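Probable transcriptional regulator (Pseudomonas aeruginosa, PDB 2NNN) probably binds DNA as a dimeric transcriptional regulator of the MarR family, through a winged helix-turn-helix domain in each subunit. Local coordinates at residues A[75-79]-A[80-84]; A[96-100]-A[101-105]; A[122-125]-A[126-130]; A[133-136]-A[137-140]. All coordinates share one frame; numbering follows the deposited sequence.

Interaction 1: A[75-79]-A[80-84]; sequences RLDKR and GLIQR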
loop_
_atom_site.group_PDB
_atom_site.type_symbol
_atom_site.label_atom_id
_atom_site.label_comp_id
_atom_site.label_asym_id
_atom_site.label_seq_id
_atom_site.Cartn_x
_atom_site.Cartn_y
_atom_site.Cartn_z
ATOM N N ARG A 75 3.341 -15.530 12.774
ATOM C CA ARG A 75 4.681 -15.481 12.185
ATOM C C ARG A 75 5.721 -14.897 13.142
ATOM O O ARG A 75 6.866 -15.330 13.156
ATOM C CB ARG A 75 4.672 -14.724 10.858
ATOM C CG ARG A 75 3.952 -15.483 9.740
ATOM C CD ARG A 75 3.796 -14.646 8.477
ATOM N NE ARG A 75 3.006 -13.431 8.711
ATOM C CZ ARG A 75 2.891 -12.427 7.843
ATOM N NH1 ARG A 75 3.519 -12.471 6.668
ATOM N NH2 ARG A 75 2.157 -11.369 8.151
ATOM N N LEU A 76 5.311 -13.923 13.946
ATOM C CA LEU A 76 6.132 -13.391 15.028
ATOM C C LEU A 76 6.361 -14.461 16.116
ATOM O O LEU A 76 7.376 -14.442 16.818
ATOM C CB LEU A 76 5.440 -12.162 15.618
ATOM C CG LEU A 76 6.097 -10.774 15.679
ATOM C CD1 LEU A 76 6.878 -10.428 14.427
ATOM C CD2 LEU A 76 5.049 -9.700 15.961
ATOM N N ASP A 77 5.416 -15.398 16.238
ATOM C CA ASP A 77 5.497 -16.479 17.225
ATOM C C ASP A 77 6.490 -17.547 16.793
ATOM O O ASP A 77 7.377 -17.921 17.553
ATOM C CB ASP A 77 4.122 -17.105 17.465
ATOM C CG ASP A 77 4.094 -18.010 18.694
ATOM O OD1 ASP A 77 5.047 -17.954 19.507
ATOM O OD2 ASP A 77 3.120 -18.783 18.847
ATOM N N LYS A 78 6.321 -18.031 15.565
ATOM C CA LYS A 78 7.254 -18.949 14.912
ATOM C C LYS A 78 8.722 -18.538 15.135
ATOM O O LYS A 78 9.599 -19.395 15.258
ATOM C CB LYS A 78 6.929 -19.004 13.412
ATOM C CG LYS A 78 7.648 -20.089 12.594
ATOM C CD LYS A 78 7.532 -19.805 11.084
ATOM C CE LYS A 78 6.062 -19.725 10.602
ATOM N NZ LYS A 78 5.894 -18.980 9.305
ATOM N N ARG A 79 8.980 -17.233 15.199
ATOM C CA ARG A 79 10.330 -16.718 15.429
ATOM C C ARG A 79 10.702 -16.593 16.907
ATOM O O ARG A 79 11.832 -16.230 17.228
ATOM C CB ARG A 79 10.513 -15.369 14.725
ATOM C CG ARG A 79 10.245 -15.429 13.243
ATOM C CD ARG A 79 10.159 -14.050 12.653
ATOM N NE ARG A 79 11.478 -13.420 12.598
ATOM C CZ ARG A 79 12.205 -13.274 11.493
ATOM N NH1 ARG A 79 11.746 -13.702 10.319
ATOM N NH2 ARG A 79 13.391 -12.681 11.567
ATOM N N GLY A 80 9.765 -16.898 17.797
ATOM C CA GLY A 80 9.998 -16.808 19.245
ATOM C C GLY A 80 9.890 -15.400 19.816
ATOM O O GLY A 80 10.401 -15.128 20.902
ATOM N N LEU A 81 9.209 -14.505 19.104
ATOM C CA LEU A 81 9.243 -13.091 19.465
ATOM C C LEU A 81 8.075 -12.618 20.322
ATOM O O LEU A 81 8.091 -11.490 20.824
ATOM C CB LEU A 81 9.400 -12.211 18.223
ATOM C CG LEU A 81 10.594 -12.486 17.299
ATOM C CD1 LEU A 81 10.552 -11.497 16.152
ATOM C CD2 LEU A 81 11.940 -12.436 18.031
ATOM N N ILE A 82 7.067 -13.471 20.494
ATOM C CA ILE A 82 5.914 -13.122 21.330
ATOM C C ILE A 82 5.627 -14.181 22.388
ATOM O O ILE A 82 6.042 -15.347 22.255
ATOM C CB ILE A 82 4.610 -12.814 20.498
ATOM C CG1 ILE A 82 4.196 -13.992 19.610
ATOM C CG2 ILE A 82 4.763 -11.552 19.657
ATOM C CD1 ILE A 82 3.015 -14.764 20.141
ATOM N N GLN A 83 4.936 -13.753 23.445
ATOM C CA GLN A 83 4.375 -14.660 24.440
ATOM C C GLN A 83 2.878 -14.377 24.640
ATOM O O GLN A 83 2.418 -13.222 24.602
ATOM C CB GLN A 83 5.167 -14.623 25.765
ATOM C CG GLN A 83 5.099 -13.311 26.557
ATOM C CD GLN A 83 6.248 -13.094 27.566
ATOM O OE1 GLN A 83 6.275 -12.065 28.251
ATOM N NE2 GLN A 83 7.195 -14.048 27.652
ATOM N N ARG A 84 2.123 -15.455 24.815
ATOM C CA ARG A 84 0.704 -15.359 25.099
ATOM C C ARG A 84 0.436 -15.740 26.553
ATOM O O ARG A 84 1.185 -16.511 27.168
ATOM C CB ARG A 84 -0.100 -16.235 24.139
ATOM C CG ARG A 84 0.001 -15.842 22.660
ATOM C CD ARG A 84 -0.814 -16.807 21.830
ATOM N NE ARG A 84 -0.898 -16.479 20.406
ATOM C CZ ARG A 84 -0.063 -16.945 19.480
ATOM N NH1 ARG A 84 0.950 -17.729 19.826
ATOM N NH2 ARG A 84 -0.230 -16.615 18.205
#
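Helix 66-78 ends where Leu81 N reaches back to Leu76 O (2.9 Å) and Gly80 N to Asp77 O, the paired bonds of a Schellman motif, and the chain then turns into strand 82-87. Gly80 adopts positive phi (80°), a conformation that glycine takes easily because no CB has to be fitted beside the carbonyl of Arg79.

The turn folds the start of the strand back over the last helical turn. Leu76 meets two apolar partners crosswise: its CD1 approaches CD1 of Leu81 at 4.2 Å, while its CB and CD2 lie near CG2 of Ile82. Branched aliphatic residues suit this buried side, where Leu44 and Leu47 of helix 38-50 pack on Leu81 and Ile82 respectively. Ile82 also borders the polar pair. Its CG1 sits between the backbone N and the carbonyl carbon (chi1 58°), and CD1 comes within 3.7 Å of Asp77 CG and lies over one face of the Arg84 guanidinium, toward its rim.

Beside that methyl, Asp77 and Arg84 form a salt bridge. Arg84, extended from CG to NE, brings NH1 to 2.6 Å from Asp77 OD2. The oxygen lies almost in the guanidinium plane, yet NH1 meets the carboxylate from above its plane, the two planes being 69° apart. The salt bridge therefore rests on one N-H contact rather than a flat two-pronged pairing, and adds a polar tie to the apolar one between helix and strand. The opposite charge would favour the ionised form of each partner, and the methyl beside them, by displacing some water, probably strengthens their attraction.

Interaction 2: A[96-100]-A[101-105]; sequences VSLSP and AGRAE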
loop_
_atom_site.group_PDB
_atom_site.type_symbol
_atom_site.label_atom_id
_atom_site.label_comp_id
_atom_site.label_asym_id
_atom_site.label_seq_id
_atom_site.Cartn_x
_atom_site.Cartn_y
_atom_site.Cartn_z
ATOM N N VAL A 96 -1.435 -10.867 24.249
ATOM C CA VAL A 96 -0.178 -11.037 23.524
ATOM C C VAL A 96 0.845 -10.043 24.081
ATOM O O VAL A 96 0.508 -8.909 24.437
ATOM C CB VAL A 96 -0.358 -10.868 21.986
ATOM C CG1 VAL A 96 0.916 -11.227 21.247
ATOM C CG2 VAL A 96 -1.473 -11.748 21.481
ATOM N N SER A 97 2.091 -10.486 24.169
ATOM C CA SER A 97 3.143 -9.708 24.797
ATOM C C SER A 97 4.441 -9.970 24.075
ATOM O O SER A 97 4.586 -10.989 23.408
ATOM C CB SER A 97 3.291 -10.143 26.253
ATOM O OG SER A 97 3.798 -9.088 27.037
ATOM N N LEU A 98 5.390 -9.058 24.215
ATOM C CA LEU A 98 6.742 -9.296 23.712
ATOM C C LEU A 98 7.484 -10.311 24.575
ATOM O O LEU A 98 7.503 -10.198 25.806
ATOM C CB LEU A 98 7.532 -7.983 23.656
ATOM C CG LEU A 98 7.919 -7.343 22.313
ATOM C CD1 LEU A 98 6.817 -7.372 21.278
ATOM C CD2 LEU A 98 8.419 -5.934 22.530
ATOM N N SER A 99 8.068 -11.312 23.925
ATOM C CA SER A 99 9.129 -12.141 24.507
ATOM C C SER A 99 10.342 -11.317 24.907
ATOM O O SER A 99 10.501 -10.190 24.430
ATOM C CB SER A 99 9.617 -13.130 23.464
ATOM O OG SER A 99 8.856 -14.304 23.552
ATOM N N PRO A 100 11.216 -11.883 25.772
ATOM C CA PRO A 100 12.578 -11.350 25.928
ATOM C C PRO A 100 13.347 -11.240 24.599
ATOM O O PRO A 100 14.008 -10.224 24.356
ATOM C CB PRO A 100 13.253 -12.372 26.859
ATOM C CG PRO A 100 12.116 -12.983 27.636
ATOM C CD PRO A 100 10.958 -13.023 26.681
ATOM N N ALA A 101 13.263 -12.272 23.760
ATOM C CA ALA A 101 13.901 -12.255 22.439
ATOM C C ALA A 101 13.222 -11.253 21.491
ATOM O O ALA A 101 13.890 -10.589 20.710
ATOM C CB ALA A 101 13.913 -13.648 21.830
ATOM N N GLY A 102 11.903 -11.147 21.584
ATOM C CA GLY A 102 11.134 -10.138 20.872
ATOM C C GLY A 102 11.410 -8.725 21.333
ATOM O O GLY A 102 11.335 -7.798 20.535
ATOM N N ARG A 103 11.735 -8.554 22.614
ATOM C CA ARG A 103 12.191 -7.256 23.120
ATOM C C ARG A 103 13.612 -6.911 22.619
ATOM O O ARG A 103 13.911 -5.760 22.286
ATOM C CB ARG A 103 12.132 -7.218 24.651
ATOM C CG ARG A 103 12.833 -6.010 25.287
ATOM C CD ARG A 103 12.139 -4.688 24.924
ATOM N NE ARG A 103 10.757 -4.693 25.413
ATOM C CZ ARG A 103 9.888 -3.688 25.298
ATOM N NH1 ARG A 103 10.232 -2.544 24.700
ATOM N NH2 ARG A 103 8.663 -3.841 25.798
ATOM N N ALA A 104 14.482 -7.917 22.580
ATOM C CA ALA A 104 15.850 -7.728 22.124
ATOM C C ALA A 104 15.872 -7.411 20.616
ATOM O O ALA A 104 16.670 -6.591 20.158
ATOM C CB ALA A 104 16.692 -8.961 22.453
ATOM N N GLU A 105 14.958 -8.056 19.880
ATOM C CA GLU A 105 14.753 -7.846 18.436
ATOM C C GLU A 105 14.362 -6.403 18.133
ATOM O O GLU A 105 14.896 -5.784 17.216
ATOM C CB GLU A 105 13.632 -8.753 17.962
ATOM C CG GLU A 105 13.314 -8.671 16.494
ATOM C CD GLU A 105 14.059 -9.708 15.683
ATOM O OE1 GLU A 105 14.967 -10.372 16.222
ATOM O OE2 GLU A 105 13.732 -9.858 14.494
#
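Leu98 CD2 rests over one face of the Arg103 guanidinium, 3.9 Å from Arg103 CZ, where the second strand of the wing in this winged helix-turn-helix domain passes into helix 100-121. The methyl is displaced toward the rim of the flat group, and the two side chains cross at about a right angle. Arg103 gets there by bending: CG is anti to the backbone N (chi1 169°), and further turns at chi2 and chi3 fold the chain back toward the strand. An arginine suits the place because its planar head can lie against an aliphatic group while its N-H edges seek polar partners; NH2 makes a weak hydrogen bond to Gly48 O.

Next to this pair, Leu98 CG faces the backbone of Gly102, 3.9 Å from its O. Leu98 has its CB directed toward the helix; a CB at Gly102 would point toward the strand, and without one the leucine can lie directly against the backbone. Leu44 and Leu47 of helix 38-50 pack on Leu98 as well, so it belongs to the apolar interior.

The turn itself is set by backbone bonds. Arg103 N donates to Ser99 O at 2.7 Å, and Ala104 N to Pro100 O. Pro100 follows the N-cap residue, a place where proline's missing N-H costs no helical bond and its fixed phi already fits a helix. Ser99 occupies the N-cap position, but its hydroxyl does not cap: Ser99 OG lies within weak hydrogen-bonding reach of Gly80 O and Ile82 O, two carbonyls that must share its one proton.

Interaction 3: A[122-125]-A[126-130]; sequences APLS and LQEQE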
loop_
_atom_site.group_PDB
_atom_site.type_symbol
_atom_site.label_atom_id
_atom_site.label_comp_id
_atom_site.label_asym_id
_atom_site.label_seq_id
_atom_site.Cartn_x
_atom_site.Cartn_y
_atom_site.Cartn_z
ATOM N N ALA A 122 14.110 11.196 2.569
ATOM C CA ALA A 122 15.312 11.902 2.119
ATOM C C ALA A 122 15.139 12.925 0.973
ATOM O O ALA A 122 15.790 13.969 1.018
ATOM C CB ALA A 122 16.439 10.910 1.794
ATOM N N PRO A 123 14.301 12.626 -0.059
ATOM C CA PRO A 123 14.019 13.561 -1.172
ATOM C C PRO A 123 13.434 14.931 -0.772
ATOM O O PRO A 123 13.152 15.767 -1.646
ATOM C CB PRO A 123 12.953 12.809 -1.986
ATOM C CG PRO A 123 13.189 11.393 -1.700
ATOM C CD PRO A 123 13.592 11.347 -0.259
ATOM N N LEU A 124 13.252 15.141 0.531
ATOM C CA LEU A 124 12.511 16.281 1.072
ATOM C C LEU A 124 13.310 16.937 2.180
ATOM O O LEU A 124 13.968 16.255 2.956
ATOM C CB LEU A 124 11.184 15.794 1.670
ATOM C CG LEU A 124 9.838 15.856 0.950
ATOM C CD1 LEU A 124 9.892 15.599 -0.549
ATOM C CD2 LEU A 124 8.894 14.904 1.627
ATOM N N SER A 125 13.220 18.259 2.275
ATOM C CA SER A 125 13.893 18.986 3.350
ATOM C C SER A 125 13.150 18.751 4.664
ATOM O O SER A 125 11.958 18.428 4.652
ATOM C CB SER A 125 13.966 20.480 3.024
ATOM O OG SER A 125 12.674 21.004 2.778
ATOM N N LEU A 126 13.842 18.914 5.789
ATOM C CA LEU A 126 13.231 18.675 7.104
ATOM C C LEU A 126 11.934 19.462 7.307
ATOM O O LEU A 126 11.020 18.998 7.996
ATOM C CB LEU A 126 14.221 18.966 8.240
ATOM C CG LEU A 126 15.540 18.177 8.217
ATOM C CD1 LEU A 126 16.543 18.760 9.223
ATOM C CD2 LEU A 126 15.327 16.655 8.422
ATOM N N GLN A 127 11.871 20.655 6.708
ATOM C CA GLN A 127 10.665 21.474 6.695
ATOM C C GLN A 127 9.560 20.770 5.899
ATOM O O GLN A 127 8.444 20.611 6.389
ATOM C CB GLN A 127 10.961 22.847 6.087
ATOM C CG GLN A 127 12.029 23.691 6.828
ATOM C CD GLN A 127 13.475 23.449 6.359
ATOM O OE1 GLN A 127 13.729 22.682 5.421
ATOM N NE2 GLN A 127 14.428 24.112 7.017
ATOM N N GLU A 128 9.888 20.345 4.677
ATOM C CA GLU A 128 8.948 19.673 3.784
ATOM C C GLU A 128 8.419 18.356 4.353
ATOM O O GLU A 128 7.253 18.013 4.145
ATOM C CB GLU A 128 9.602 19.405 2.432
ATOM C CG GLU A 128 9.833 20.640 1.576
ATOM C CD GLU A 128 10.461 20.300 0.247
ATOM O OE1 GLU A 128 11.508 19.622 0.230
ATOM O OE2 GLU A 128 9.908 20.708 -0.787
ATOM N N GLN A 129 9.288 17.630 5.055
ATOM C CA GLN A 129 8.939 16.390 5.739
ATOM C C GLN A 129 7.818 16.616 6.738
ATOM O O GLN A 129 6.861 15.841 6.783
ATOM C CB GLN A 129 10.176 15.793 6.428
ATOM C CG GLN A 129 11.258 15.386 5.437
ATOM C CD GLN A 129 12.410 14.621 6.053
ATOM O OE1 GLN A 129 12.350 14.190 7.199
ATOM N NE2 GLN A 129 13.466 14.432 5.277
ATOM N N GLU A 130 7.938 17.694 7.509
ATOM C CA GLU A 130 6.934 18.105 8.497
ATOM C C GLU A 130 5.580 18.467 7.852
ATOM O O GLU A 130 4.518 18.054 8.336
ATOM C CB GLU A 130 7.483 19.272 9.334
ATOM C CG GLU A 130 6.797 19.484 10.691
ATOM C CD GLU A 130 5.619 20.468 10.648
ATOM O OE1 GLU A 130 5.563 21.325 9.728
ATOM O OE2 GLU A 130 4.745 20.395 11.552
#
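Ser125 and Glu128 face each other across the first turn of helix 126-137 as a capping box. The Glu128 chain runs extended beyond CG and turns its carboxylate back to the cap residue, where OE1 accepts from Ser125 N through its anti lone pair, 3.0 Å away and almost straight at 175°. In return Ser125 OG, held between the backbone N and the carbonyl carbon (chi1 56°), receives a weak bond from Glu128 N at 3.4 Å. Serine suits this place because its short side chain can accept from an N-H of the first turn.

Gln129 adds a second link. Its amide NE2 gives a hydrogen bond to Leu124 O at 3.0 Å, arriving above the carbonyl plane, while Gln129 N bonds to Ser125 O at 2.8 Å. Side chain and backbone of one glutamine therefore hold two successive carbonyls of the loop. Leu124 turns toward the helix and crosses Glu128 at about a right angle, its CG 3.9 Å from Glu128 CB; its CB touches CG of Gln129, so it lies against the aliphatic parts of both polar residues.

The other carboxylate oxygen, Glu128 OE2, forms a salt bridge with Arg138 of the second subunit, whose NH2 also donates to Pro123 O. The cap thus stands in the short connection between helices 100-121 and 126-137, with the second subunit against it.

Interaction 4: A[133-136]-A[137-140]; sequences RGLL and ARLI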
loop_
_atom_site.group_PDB
_atom_site.type_symbol
_atom_site.label_atom_id
_atom_site.label_comp_id
_atom_site.label_asym_id
_atom_site.label_seq_id
_atom_site.Cartn_x
_atom_site.Cartn_y
_atom_site.Cartn_z
ATOM N N ARG A 133 4.122 15.048 6.461
ATOM C CA ARG A 133 3.604 14.223 7.550
ATOM C C ARG A 133 2.246 14.745 8.054
ATOM O O ARG A 133 1.333 13.946 8.300
ATOM C CB ARG A 133 4.624 14.148 8.698
ATOM C CG ARG A 133 4.682 12.794 9.428
ATOM C CD ARG A 133 5.775 12.740 10.522
ATOM N NE ARG A 133 7.011 13.426 10.125
ATOM C CZ ARG A 133 8.182 12.827 9.905
ATOM N NH1 ARG A 133 8.319 11.507 10.047
ATOM N NH2 ARG A 133 9.229 13.559 9.548
ATOM N N GLY A 134 2.124 16.072 8.185
ATOM C CA GLY A 134 0.887 16.731 8.616
ATOM C C GLY A 134 -0.266 16.584 7.635
ATOM O O GLY A 134 -1.380 16.210 8.017
ATOM N N LEU A 135 0.004 16.892 6.369
ATOM C CA LEU A 135 -0.951 16.697 5.277
ATOM C C LEU A 135 -1.372 15.226 5.128
ATOM O O LEU A 135 -2.556 14.923 5.014
ATOM C CB LEU A 135 -0.352 17.231 3.969
ATOM C CG LEU A 135 -0.618 18.671 3.498
ATOM C CD1 LEU A 135 -0.762 19.694 4.631
ATOM C CD2 LEU A 135 0.441 19.115 2.494
ATOM N N LEU A 136 -0.403 14.319 5.155
ATOM C CA LEU A 136 -0.659 12.886 5.008
ATOM C C LEU A 136 -1.363 12.272 6.239
ATOM O O LEU A 136 -2.134 11.320 6.107
ATOM C CB LEU A 136 0.654 12.156 4.681
ATOM C CG LEU A 136 0.679 10.869 3.842
ATOM C CD1 LEU A 136 0.003 11.020 2.469
ATOM C CD2 LEU A 136 2.102 10.356 3.677
ATOM N N ALA A 137 -1.124 12.825 7.429
ATOM C CA ALA A 137 -1.817 12.370 8.650
ATOM C C ALA A 137 -3.326 12.553 8.550
ATOM O O ALA A 137 -4.108 11.778 9.125
ATOM C CB ALA A 137 -1.289 13.107 9.868
ATOM N N ARG A 138 -3.720 13.596 7.820
ATOM C CA ARG A 138 -5.107 13.939 7.591
ATOM C C ARG A 138 -5.765 13.044 6.531
ATOM O O ARG A 138 -6.975 13.146 6.305
ATOM C CB ARG A 138 -5.202 15.418 7.183
ATOM C CG ARG A 138 -4.859 16.412 8.324
ATOM C CD ARG A 138 -4.496 17.813 7.806
ATOM N NE ARG A 138 -5.614 18.448 7.113
ATOM C CZ ARG A 138 -5.549 19.617 6.483
ATOM N NH1 ARG A 138 -4.410 20.303 6.465
ATOM N NH2 ARG A 138 -6.630 20.106 5.877
ATOM N N LEU A 139 -4.970 12.182 5.885
ATOM C CA LEU A 139 -5.474 11.266 4.852
ATOM C C LEU A 139 -5.457 9.804 5.297
ATOM O O LEU A 139 -5.750 8.895 4.517
ATOM C CB LEU A 139 -4.678 11.417 3.549
ATOM C CG LEU A 139 -4.746 12.741 2.777
ATOM C CD1 LEU A 139 -4.333 12.480 1.338
ATOM C CD2 LEU A 139 -6.136 13.380 2.839
ATOM N N ILE A 140 -5.101 9.598 6.559
ATOM C CA ILE A 140 -5.030 8.283 7.183
ATOM C C ILE A 140 -6.421 7.687 7.357
ATOM O O ILE A 140 -6.620 6.475 7.337
ATOM C CB ILE A 140 -4.196 8.385 8.503
ATOM C CG1 ILE A 140 -2.839 7.732 8.306
ATOM C CG2 ILE A 140 -4.915 7.834 9.744
ATOM C CD1 ILE A 140 -2.107 8.264 7.116
ATOM O OXT ILE A 140 -7.390 8.415 7.494
#
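The C-terminal end of helix 126-137 unwinds here into a type I beta turn, from Ala137 to Ile140, that finishes the chain. The last regular helical bond joins Ala137 N to Arg133 O at 2.8 Å. Beyond it the spacing tightens: Arg138 N makes a weak bond to Leu135 O, and Leu139 N reaches Leu136 O at 3.0 Å with the donor above the carbonyl plane, 67° out of it, as the coil narrows.

Arg138 reaches out across the helix end. With CG anti to the carbonyl carbon (chi1 -69°), CG and CD pass Gly134 O, CG at 3.5 Å; the bend at chi3 then turns the guanidinium, leaving NH1 4.1 Å from Leu135 CD1. Leu139 points its CB at the helix end, 3.6 Å from Leu136 O, and packs on Ala120 of the second subunit.

Arginine suits this end because its long chain carries the charge on to the dimer partner: NH1 forms a salt bridge with Glu128 of the second subunit and NH2 a hydrogen bond with Pro123 O of that same subunit. A cation near the carbonyl end of a helix is probably favoured by the helix dipole, and this one also ties that end to the other subunit.

The four contacts fall into two groups on opposite sides of the chain's centre. Interactions 1 and 2, with centres 8 Å apart, lie at the base of the wing, where strands 82-87 and 93-98 pair: Gln83 N probably bonds to Ser97 O at 2.8 Å, and Ser99 N to Leu81 O at 3.1 Å. Interactions 3 and 4 mark the start and end of helix 126-137, about 14 Å apart between centres, and both touch the second subunit. Helix 100-121 leads from interaction 2 toward interaction 3, whose centres are 33 Å apart, so it spans the distance between the presumed DNA-binding domain and the dimer interface.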